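Local coordinates for protein carboxypeptidase 1 (Deinococcus radiodurans str. R1, PDB 5GIV) that probably removes amino acids one after another from the C-terminus of peptides with broad specificity, as a zinc-dependent metallocarboxypeptidase of the M32 family, at residues E136-L139 with D140-Q144; H16-E19 with L20-G24; F317-W320 with R321-P325. All blocks are in the same frame, centred on the assembly; numbering follows the deposited sequence.

Contact 1 (E136-L139 with D140-Q144)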
loop_
_atom_site.group_PDB
_atom_site.type_symbol
_atom_site.label_atom_id
_atom_site.label_comp_id
_atom_site.label_asym_id
_atom_site.label_seq_id
_atom_site.Cartn_x
_atom_site.Cartn_y
_atom_site.Cartn_z
ATOM N N GLU A 136 -29.133 -16.861 -6.109
ATOM C CA GLU A 136 -29.578 -17.908 -7.023
ATOM C C GLU A 136 -28.564 -18.125 -8.142
ATOM O O GLU A 136 -28.220 -19.266 -8.471
ATOM C CB GLU A 136 -30.963 -17.565 -7.560
ATOM C CG GLU A 136 -32.048 -17.924 -6.557
ATOM C CD GLU A 136 -33.426 -17.420 -6.941
ATOM O OE1 GLU A 136 -33.533 -16.577 -7.872
ATOM O OE2 GLU A 136 -34.403 -17.888 -6.307
ATOM N N LYS A 137 -28.069 -17.036 -8.734
ATOM C CA LYS A 137 -27.035 -17.173 -9.750
ATOM C C LYS A 137 -25.755 -17.734 -9.146
ATOM O O LYS A 137 -25.065 -18.542 -9.780
ATOM C CB LYS A 137 -26.768 -15.829 -10.429
ATOM C CG LYS A 137 -25.864 -15.950 -11.651
ATOM C CD LYS A 137 -25.680 -14.630 -12.392
ATOM C CE LYS A 137 -24.829 -14.835 -13.649
ATOM N NZ LYS A 137 -24.680 -13.596 -14.463
ATOM N N THR A 138 -25.412 -17.303 -7.927
ATOM C CA THR A 138 -24.227 -17.844 -7.268
ATOM C C THR A 138 -24.370 -19.339 -7.014
ATOM O O THR A 138 -23.420 -20.100 -7.222
ATOM C CB THR A 138 -23.941 -17.102 -5.960
ATOM O OG1 THR A 138 -23.525 -15.766 -6.250
ATOM C CG2 THR A 138 -22.822 -17.798 -5.199
ATOM N N LEU A 139 -25.554 -19.786 -6.586
ATOM C CA LEU A 139 -25.744 -21.215 -6.354
ATOM C C LEU A 139 -25.596 -22.009 -7.644
ATOM O O LEU A 139 -24.959 -23.067 -7.658
ATOM C CB LEU A 139 -27.107 -21.481 -5.730
ATOM C CG LEU A 139 -27.371 -22.974 -5.521
ATOM C CD1 LEU A 139 -26.372 -23.564 -4.535
ATOM C CD2 LEU A 139 -28.794 -23.215 -5.046
ATOM N N ASP A 140 -26.163 -21.504 -8.741
ATOM C CA ASP A 140 -26.052 -22.188 -10.025
ATOM C C ASP A 140 -24.603 -22.239 -10.486
ATOM O O ASP A 140 -24.114 -23.289 -10.917
ATOM C CB ASP A 140 -26.950 -21.498 -11.054
ATOM C CG ASP A 140 -26.710 -21.987 -12.476
ATOM O OD1 ASP A 140 -27.082 -23.142 -12.790
ATOM O OD2 ASP A 140 -26.170 -21.200 -13.290
ATOM N N LEU A 141 -23.891 -21.115 -10.392
ATOM C CA LEU A 141 -22.475 -21.104 -10.749
ATOM C C LEU A 141 -21.636 -21.977 -9.809
ATOM O O LEU A 141 -20.639 -22.564 -10.242
ATOM C CB LEU A 141 -21.946 -19.671 -10.749
ATOM C CG LEU A 141 -22.538 -18.728 -11.796
ATOM C CD1 LEU A 141 -22.052 -17.294 -11.581
ATOM C CD2 LEU A 141 -22.204 -19.213 -13.210
ATOM N N SER A 142 -21.990 -22.053 -8.522
ATOM C CA SER A 142 -21.246 -22.934 -7.622
ATOM C C SER A 142 -21.378 -24.390 -8.049
ATOM O O SER A 142 -20.390 -25.134 -8.075
ATOM C CB SER A 142 -21.722 -22.765 -6.174
ATOM O OG SER A 142 -21.467 -21.455 -5.700
ATOM N N LEU A 143 -22.590 -24.812 -8.409
ATOM C CA LEU A 143 -22.775 -26.176 -8.886
ATOM C C LEU A 143 -22.040 -26.401 -10.201
ATOM O O LEU A 143 -21.429 -27.461 -10.411
ATOM C CB LEU A 143 -24.263 -26.462 -9.042
ATOM C CG LEU A 143 -25.019 -26.581 -7.729
ATOM C CD1 LEU A 143 -26.504 -26.579 -8.006
ATOM C CD2 LEU A 143 -24.596 -27.852 -6.973
ATOM N N GLN A 144 -22.070 -25.407 -11.087
ATOM C CA GLN A 144 -21.367 -25.528 -12.356
ATOM C C GLN A 144 -19.861 -25.639 -12.150
ATOM O O GLN A 144 -19.199 -26.475 -12.780
ATOM C CB GLN A 144 -21.692 -24.332 -13.247
ATOM C CG GLN A 144 -21.078 -24.441 -14.616
ATOM C CD GLN A 144 -21.609 -23.404 -15.570
ATOM O OE1 GLN A 144 -22.659 -22.793 -15.326
ATOM N NE2 GLN A 144 -20.908 -23.223 -16.689
#
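Ser142 turns back on Thr138, one helical turn earlier. Its CB lies 3.3 Å from Thr138 O, and with OG beside its own backbone N (chi1 -64°) the hydroxyl swings onto the same carbonyl, giving a hydrogen bond of 2.8 Å from Ser142 OG to Thr138 O. Ser142 N donates to that oxygen too, at 2.7 Å from Thr138 O. The two donors come from opposite faces of the carbonyl plane, the hydroxyl well above it, and so one oxygen is gripped twice. The OG atom also passes 3.9 Å from Thr138 CG2 and bonds to Ile415 N; Thr138 OG1 is itself hydrogen-bonded to His111 and to Tyr134 O. An alanine here would remove the hydroxyl and is likely to leave Ile415 N without this acceptor and Thr138 O without its second grip. On the next flank Leu141 leans over the Lys137 carbonyl, its CG 3.2 Å from Lys137 O, and its CD1 meets Lys137 CG at 4.0 Å, the two side chains slanting across each other. Helix 128-147 thus presents Lys137, Leu141 and Ser142 to helix 102-122, while Leu139 and Leu143 rest on Leu372 of helix 357-372.

Contact 2 (H16-E19 with L20-G24)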
loop_
_atom_site.group_PDB
_atom_site.type_symbol
_atom_site.label_atom_id
_atom_site.label_comp_id
_atom_site.label_asym_id
_atom_site.label_seq_id
_atom_site.Cartn_x
_atom_site.Cartn_y
_atom_site.Cartn_z
ATOM N N HIS A 16 9.607 -19.256 -13.185
ATOM C CA HIS A 16 8.169 -19.152 -13.394
ATOM C C HIS A 16 7.423 -19.240 -12.076
ATOM O O HIS A 16 6.438 -18.523 -11.863
ATOM C CB HIS A 16 7.702 -20.239 -14.358
ATOM C CG HIS A 16 6.341 -19.997 -14.933
ATOM N ND1 HIS A 16 6.131 -19.208 -16.047
ATOM C CD2 HIS A 16 5.123 -20.465 -14.571
ATOM C CE1 HIS A 16 4.842 -19.186 -16.332
ATOM N NE2 HIS A 16 4.208 -19.949 -15.458
ATOM N N TRP A 17 7.875 -20.125 -11.181
ATOM C CA TRP A 17 7.268 -20.213 -9.860
ATOM C C TRP A 17 7.414 -18.904 -9.102
ATOM O O TRP A 17 6.462 -18.441 -8.462
ATOM C CB TRP A 17 7.883 -21.371 -9.075
ATOM C CG TRP A 17 7.409 -22.723 -9.537
ATOM C CD1 TRP A 17 6.246 -23.007 -10.199
ATOM C CD2 TRP A 17 8.095 -23.970 -9.383
ATOM N NE1 TRP A 17 6.166 -24.356 -10.462
ATOM C CE2 TRP A 17 7.290 -24.968 -9.968
ATOM C CE3 TRP A 17 9.315 -24.340 -8.811
ATOM C CZ2 TRP A 17 7.664 -26.310 -9.992
ATOM C CZ3 TRP A 17 9.687 -25.681 -8.843
ATOM C CH2 TRP A 17 8.863 -26.645 -9.421
ATOM N N GLN A 18 8.600 -18.294 -9.147
ATOM C CA GLN A 18 8.780 -17.011 -8.476
ATOM C C GLN A 18 7.899 -15.938 -9.107
ATOM O O GLN A 18 7.369 -15.065 -8.409
ATOM C CB GLN A 18 10.249 -16.592 -8.516
ATOM C CG GLN A 18 10.561 -15.313 -7.737
ATOM C CD GLN A 18 10.383 -15.473 -6.232
ATOM O OE1 GLN A 18 9.441 -14.937 -5.635
ATOM N NE2 GLN A 18 11.310 -16.195 -5.608
ATOM N N GLU A 19 7.714 -16.001 -10.426
ATOM C CA GLU A 19 6.846 -15.040 -11.096
ATOM C C GLU A 19 5.402 -15.217 -10.641
ATOM O O GLU A 19 4.672 -14.232 -10.467
ATOM C CB GLU A 19 6.982 -15.184 -12.617
ATOM C CG GLU A 19 6.274 -14.086 -13.429
ATOM C CD GLU A 19 6.513 -14.191 -14.931
ATOM O OE1 GLU A 19 5.602 -13.829 -15.710
ATOM O OE2 GLU A 19 7.607 -14.634 -15.343
ATOM N N LEU A 20 4.972 -16.469 -10.440
ATOM C CA LEU A 20 3.636 -16.706 -9.900
ATOM C C LEU A 20 3.501 -16.142 -8.494
ATOM O O LEU A 20 2.487 -15.521 -8.162
ATOM C CB LEU A 20 3.307 -18.201 -9.912
ATOM C CG LEU A 20 3.143 -18.816 -11.309
ATOM C CD1 LEU A 20 2.857 -20.309 -11.232
ATOM C CD2 LEU A 20 2.044 -18.092 -12.089
ATOM N N ALA A 21 4.506 -16.365 -7.648
ATOM C CA ALA A 21 4.474 -15.799 -6.303
ATOM C C ALA A 21 4.463 -14.274 -6.342
ATOM O O ALA A 21 3.766 -13.628 -5.547
ATOM C CB ALA A 21 5.664 -16.313 -5.492
ATOM N N ASP A 22 5.226 -13.679 -7.265
ATOM C CA ASP A 22 5.297 -12.218 -7.327
ATOM C C ASP A 22 3.967 -11.613 -7.774
ATOM O O ASP A 22 3.508 -10.616 -7.198
ATOM C CB ASP A 22 6.450 -11.783 -8.235
ATOM C CG ASP A 22 7.815 -12.127 -7.649
ATOM O OD1 ASP A 22 7.886 -12.412 -6.432
ATOM O OD2 ASP A 22 8.824 -12.093 -8.389
ATOM N N PHE A 23 3.323 -12.199 -8.789
ATOM C CA PHE A 23 1.965 -11.772 -9.094
ATOM C C PHE A 23 1.091 -11.859 -7.854
ATOM O O PHE A 23 0.326 -10.936 -7.554
ATOM C CB PHE A 23 1.360 -12.626 -10.210
ATOM C CG PHE A 23 1.662 -12.132 -11.595
ATOM C CD1 PHE A 23 1.012 -11.014 -12.103
ATOM C CD2 PHE A 23 2.553 -12.811 -12.411
ATOM C CE1 PHE A 23 1.280 -10.556 -13.385
ATOM C CE2 PHE A 23 2.826 -12.362 -13.702
ATOM C CZ PHE A 23 2.183 -11.233 -14.189
ATOM N N GLY A 24 1.217 -12.956 -7.103
ATOM C CA GLY A 24 0.415 -13.122 -5.904
ATOM C C GLY A 24 0.652 -12.032 -4.879
ATOM O O GLY A 24 -0.291 -11.539 -4.257
#
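Glu19 and Phe23 run side by side and point the same way, one turn apart on helix 8-36. The carboxylate plane is turned 36° from the ring, and Glu19 OE1 reaches the ring edge in its plane, 3.7 Å from Phe23 CE2. Glu19 CG backs this up at 3.9 Å from Phe23 CE2. With CG anti to N (chi1 -171°) and the chain extended beyond it, the Glu19 carboxylate is carried out alongside the ring, where OE1 also forms a salt bridge with Arg60. His16 and Leu20 make a more slanted pair: His16 CD2 meets Leu20 CD1 at 4.0 Å, while His16 NE2 is engaged by Arg60 O. The same methyl, Leu20 CD1, comes near the edge of the Trp17 indole, 4.5 Å from Trp17 CD1. The Trp17 indole is held by Tyr66, to whose OH its NE1 is hydrogen-bonded and whose ring it meets at about 90°. On another flank Asp22 bends back over Gln18, with Asp22 OD2 3.7 Å from Gln18 CG, and that carboxylate oxygen pairs with Arg48 of the second subunit. Backbone bonds such as Phe23 N to Glu19 O, 3.0 Å long, tie the turns together. The pattern is that of a long helix with i to i+4 side-chain pairs at a dimer interface: Trp17 and Leu20 pack on neighbouring helices of the same chain, Asp22 is turned to the second subunit, and Phe23 meets Leu56 of each subunit.

Contact 3 (F317-W320 with R321-P325)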
loop_
_atom_site.group_PDB
_atom_site.type_symbol
_atom_site.label_atom_id
_atom_site.label_comp_id
_atom_site.label_asym_id
_atom_site.label_seq_id
_atom_site.Cartn_x
_atom_site.Cartn_y
_atom_site.Cartn_z
ATOM N N PHE A 317 -0.939 -9.012 32.900
ATOM C CA PHE A 317 -1.831 -8.123 33.630
ATOM C C PHE A 317 -1.089 -6.892 34.127
ATOM O O PHE A 317 -1.656 -5.790 34.147
ATOM C CB PHE A 317 -2.492 -8.848 34.798
ATOM C CG PHE A 317 -3.530 -8.027 35.492
ATOM C CD1 PHE A 317 -4.756 -7.806 34.898
ATOM C CD2 PHE A 317 -3.280 -7.465 36.733
ATOM C CE1 PHE A 317 -5.725 -7.055 35.523
ATOM C CE2 PHE A 317 -4.250 -6.702 37.373
ATOM C CZ PHE A 317 -5.475 -6.496 36.761
ATOM N N GLY A 318 0.183 -7.052 34.506
ATOM C CA GLY A 318 0.961 -5.910 34.954
ATOM C C GLY A 318 1.056 -4.827 33.897
ATOM O O GLY A 318 0.738 -3.663 34.155
ATOM N N ASP A 319 1.501 -5.193 32.691
ATOM C CA ASP A 319 1.526 -4.224 31.597
ATOM C C ASP A 319 0.124 -3.705 31.304
ATOM O O ASP A 319 -0.079 -2.503 31.093
ATOM C CB ASP A 319 2.150 -4.861 30.348
ATOM C CG ASP A 319 2.115 -3.940 29.135
ATOM O OD1 ASP A 319 1.755 -2.764 29.282
ATOM O OD2 ASP A 319 2.486 -4.369 28.027
ATOM N N TRP A 320 -0.859 -4.600 31.334
ATOM C CA TRP A 320 -2.249 -4.220 31.114
ATOM C C TRP A 320 -2.711 -3.202 32.151
ATOM O O TRP A 320 -3.238 -2.138 31.802
ATOM C CB TRP A 320 -3.106 -5.484 31.158
ATOM C CG TRP A 320 -4.552 -5.340 30.809
ATOM C CD1 TRP A 320 -5.611 -5.424 31.663
ATOM C CD2 TRP A 320 -5.102 -5.139 29.504
ATOM N NE1 TRP A 320 -6.784 -5.278 30.974
ATOM C CE2 TRP A 320 -6.501 -5.102 29.645
ATOM C CE3 TRP A 320 -4.547 -4.980 28.230
ATOM C CZ2 TRP A 320 -7.354 -4.911 28.561
ATOM C CZ3 TRP A 320 -5.392 -4.796 27.157
ATOM C CH2 TRP A 320 -6.779 -4.764 27.328
ATOM N N ARG A 321 -2.513 -3.518 33.437
ATOM C CA ARG A 321 -2.941 -2.628 34.513
ATOM C C ARG A 321 -2.218 -1.290 34.443
ATOM O O ARG A 321 -2.832 -0.233 34.624
ATOM C CB ARG A 321 -2.690 -3.291 35.866
ATOM C CG ARG A 321 -3.505 -2.712 37.003
ATOM C CD ARG A 321 -2.732 -2.695 38.319
ATOM N NE ARG A 321 -2.176 -4.002 38.679
ATOM C CZ ARG A 321 -0.887 -4.326 38.563
ATOM N NH1 ARG A 321 -0.468 -5.540 38.919
ATOM N NH2 ARG A 321 -0.013 -3.435 38.093
ATOM N N ASP A 322 -0.906 -1.320 34.196
ATOM C CA ASP A 322 -0.135 -0.084 34.107
ATOM C C ASP A 322 -0.611 0.777 32.947
ATOM O O ASP A 322 -0.600 2.010 33.032
ATOM C CB ASP A 322 1.357 -0.406 33.952
ATOM C CG ASP A 322 1.956 -1.032 35.204
ATOM O OD1 ASP A 322 1.360 -0.918 36.294
ATOM O OD2 ASP A 322 3.023 -1.664 35.094
ATOM N N THR A 323 -1.000 0.141 31.836
ATOM C CA THR A 323 -1.455 0.887 30.674
ATOM C C THR A 323 -2.844 1.473 30.904
ATOM O O THR A 323 -3.157 2.559 30.392
ATOM C CB THR A 323 -1.435 -0.023 29.444
ATOM O OG1 THR A 323 -0.159 -0.682 29.355
ATOM C CG2 THR A 323 -1.666 0.782 28.159
ATOM N N PHE A 324 -3.689 0.773 31.657
ATOM C CA PHE A 324 -5.056 1.210 31.937
ATOM C C PHE A 324 -5.303 1.160 33.442
ATOM O O PHE A 324 -6.118 0.363 33.921
ATOM C CB PHE A 324 -6.063 0.334 31.191
ATOM C CG PHE A 324 -5.810 0.227 29.709
ATOM C CD1 PHE A 324 -6.154 1.259 28.855
ATOM C CD2 PHE A 324 -5.224 -0.913 29.174
ATOM C CE1 PHE A 324 -5.925 1.151 27.489
ATOM C CE2 PHE A 324 -4.992 -1.029 27.818
ATOM C CZ PHE A 324 -5.346 0.003 26.969
ATOM N N PRO A 325 -4.627 2.027 34.221
ATOM C CA PRO A 325 -4.692 1.919 35.689
ATOM C C PRO A 325 -6.057 2.210 36.290
ATOM O O PRO A 325 -6.533 1.446 37.139
ATOM C CB PRO A 325 -3.647 2.936 36.163
ATOM C CG PRO A 325 -3.536 3.918 35.046
ATOM C CD PRO A 325 -3.730 3.109 33.779
#
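Phe324 sets its edge against one face of the Trp320 indole in a T-shaped stack. The centroids of the Trp320 six-membered ring and the Phe324 ring are 5.1 Å apart, with the planes at 63°; Phe324 CD2 stands over the centre of the indole, and Phe324 CE2 approaches Trp320 CZ3 to 3.8 Å. On one face of the Phe324 ring lies the methyl CG2 of its neighbour Thr323, set toward the rim. Phe317 has Arg321 CB over one face, 4.0 Å above the ring plane, and the Arg321 chain then folds at chi2 and chi3 so that NE comes 3.6 Å from Phe317 CE2. Guanidinium and ring stand nearly at right angles, 85° between planes. At the guanidinium edge, in plane, is Asp322 OD1, which makes a long salt bridge of 3.4 Å to Arg321 NH2. The segment closes helix 310-323: Phe324 is the first residue to leave helical angles, although its N still bonds to Trp320 O at 2.9 Å. Thr323 OG1, beside its own N (chi1 -50°), and Thr323 N both bond to Asp319 O, from opposite faces of its plane. Asp319 OD1 lies 2.8 Å from Thr323 OG1 and is salt-bridged to Arg216 of helix 207-221, against which Thr323 also packs. Trp320 meets Phe213 of that helix edge-to-face, and Met336 of helix 333-339 touches both Phe317 and Trp320.

How the contacts relate
The three contacts are separate turns of three helices, met along the chain in the order contact 2, contact 1, contact 3, and none touches another. Contacts 1 and 2 are the nearest pair, with centres about 30 Å apart and nearest atoms about 23 Å apart. Contact 3 lies about 45 Å from contact 2 and about 51 Å from contact 1, centre to centre, and on the opposite side of the chain's centre from contact 1. All are away from the zinc site of His266, His270 and Glu296, whose first two residues belong to the HExxH helix 257-275. Of the three, contact 2 alone reaches the second subunit.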